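Local coordinates for structural protein VP1 (Trichodysplasia spinulosa-associated polyomavirus, PDB 4U60) that forms the outer capsid shell of the virus as jelly-roll pentamers and engages sialylated glycolipids through their glycans, such as the GM1 oligosaccharide, during attachment, at the interface of chains A and B. Coordinates in Å, arbitrary orientation; residue numbers count along the deposited sequence, not the author numbering. Chains: chain A/B, Structural protein VP1.

The interface of chains A and B. Residues chain A 105-108; chain B 66, 128, 188-189, 249, 262.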
# COMPACT_ATOMS: atom_id res chain seq x y z
N LEU A 105 -21.33 0.69 6.01
CA LEU A 105 -20.75 -0.61 5.74
C LEU A 105 -20.31 -1.33 7.02
O LEU A 105 -19.91 -2.50 6.96
CB LEU A 105 -19.59 -0.47 4.73
CG LEU A 105 -19.98 0.23 3.42
CD1 LEU A 105 -18.73 0.43 2.59
CD2 LEU A 105 -21.04 -0.54 2.66
N VAL A 106 -20.41 -0.65 8.16
CA VAL A 106 -20.17 -1.26 9.45
C VAL A 106 -21.50 -1.90 9.89
O VAL A 106 -22.20 -1.40 10.77
CB VAL A 106 -19.72 -0.20 10.48
CG1 VAL A 106 -19.48 -0.84 11.84
CG2 VAL A 106 -18.45 0.50 9.98
N ASN A 107 -21.84 -2.99 9.24
CA ASN A 107 -23.12 -3.65 9.47
C ASN A 107 -22.99 -5.10 9.08
O ASN A 107 -22.84 -5.41 7.90
CB ASN A 107 -24.22 -2.98 8.68
CG ASN A 107 -25.60 -3.51 9.04
OD1 ASN A 107 -25.75 -4.64 9.54
ND2 ASN A 107 -26.63 -2.69 8.76
N VAL A 108 -23.07 -5.97 10.07
CA VAL A 108 -22.92 -7.42 9.84
C VAL A 108 -24.09 -8.20 10.43
O VAL A 108 -23.99 -9.39 10.71
CB VAL A 108 -21.58 -7.94 10.40
CG1 VAL A 108 -20.43 -7.38 9.56
CG2 VAL A 108 -21.39 -7.57 11.86
N PRO B 66 -22.04 -0.94 17.26
CA PRO B 66 -21.17 0.17 17.67
C PRO B 66 -21.79 1.54 17.44
O PRO B 66 -22.58 1.75 16.49
CB PRO B 66 -19.95 -0.00 16.77
CG PRO B 66 -20.48 -0.65 15.54
CD PRO B 66 -21.54 -1.60 16.04
N MET B 128 -13.00 -6.44 9.93
CA MET B 128 -13.37 -5.07 9.66
C MET B 128 -12.69 -4.07 10.59
O MET B 128 -12.73 -4.23 11.82
CB MET B 128 -14.90 -4.92 9.81
CG MET B 128 -15.42 -3.56 9.40
SD MET B 128 -17.06 -3.33 10.12
CE MET B 128 -17.95 -4.60 9.33
N VAL B 188 -23.08 3.82 14.24
CA VAL B 188 -22.26 4.18 13.08
C VAL B 188 -22.85 3.58 11.80
O VAL B 188 -22.70 4.18 10.73
CB VAL B 188 -20.74 3.89 13.24
CG1 VAL B 188 -20.23 4.56 14.51
CG2 VAL B 188 -20.44 2.40 13.23
N GLU B 189 -23.60 2.48 11.89
CA GLU B 189 -24.18 1.84 10.73
C GLU B 189 -25.20 2.71 10.00
O GLU B 189 -25.54 2.44 8.85
CB GLU B 189 -24.85 0.51 11.12
CG GLU B 189 -26.15 0.63 11.95
CD GLU B 189 -26.80 -0.71 12.18
OE1 GLU B 189 -26.06 -1.65 12.54
OE2 GLU B 189 -28.04 -0.84 12.03
N ILE B 249 -12.96 0.78 15.50
CA ILE B 249 -13.21 -0.66 15.44
C ILE B 249 -11.97 -1.33 14.88
O ILE B 249 -11.50 -0.96 13.79
CB ILE B 249 -14.41 -0.95 14.54
CG1 ILE B 249 -15.67 -0.30 15.14
CG2 ILE B 249 -14.57 -2.45 14.31
CD1 ILE B 249 -16.85 -0.33 14.21
N TYR B 262 -17.66 -7.34 17.97
CA TYR B 262 -16.79 -6.21 17.66
C TYR B 262 -15.85 -5.94 18.81
O TYR B 262 -16.24 -6.07 19.98
CB TYR B 262 -17.59 -4.93 17.48
CG TYR B 262 -18.39 -4.80 16.21
CD1 TYR B 262 -17.80 -4.26 15.07
CD2 TYR B 262 -19.72 -5.16 16.16
CE1 TYR B 262 -18.52 -4.11 13.91
CE2 TYR B 262 -20.46 -5.00 14.99
CZ TYR B 262 -19.84 -4.47 13.86
OH TYR B 262 -20.53 -4.25 12.67
O HOH W 1 -23.19 -4.79 12.85
O HOH W 2 -23.48 -2.06 13.14
O HOH W 3 -26.05 0.02 7.42
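The ring of B:Tyr262 meets A:Val108 and A:Val106 through its hydroxyl end. One face carries B:Pro66 CD, offset toward the rim, while B:Ile249 CG2 and a water lie in plane at the edge. A second pair of flat groups, the A:Asn107 amide and the B:Glu189 carboxylate, stack with planes 16° apart and no direct bond. This is part of the contact between neighbouring jelly-roll subunits of the polyomavirus VP1 pentamer. Chain A contributes the loop that follows the 3-10 helix 102-105.

A:Val106 fills an apolar pocket on chain B and buries 85 Å² of its surface there. Its CG1 lies anti to the backbone N (chi1 180°) and points into the pocket. A:Val106 CG1 packs 3.6 Å from B:Ile249 CD1 and also touches B:Val188 CG2, B:Pro66 CG and B:Tyr262 CE1. The B:Met128 side chain crosses A:Val106 obliquely, with its SD 3.8 Å from A:Val106 CA. The B:Met128 chain bends at chi3 (-63°), and its CE comes 3.7 Å from A:Val108 CG1. The other methyl of A:Val108, CG2, meets the B:Tyr262 hydroxyl tip to tip.

Polar groups join through water. Water 1 links the A:Val108 backbone N to B:Tyr262 OH, at 2.7 Å from the hydroxyl. It also bonds water 2, which lies between the A:Val106 carbonyl O and the carboxylate B:Glu189 OE1, 2.7 Å from the latter. Phenol, carboxylate and chain A backbone thus share one short water chain. A separate water, water 3, takes a nearly straight bond from the amide A:Asn107 ND2 (3.1 Å) and also reaches the B:Glu189 backbone O.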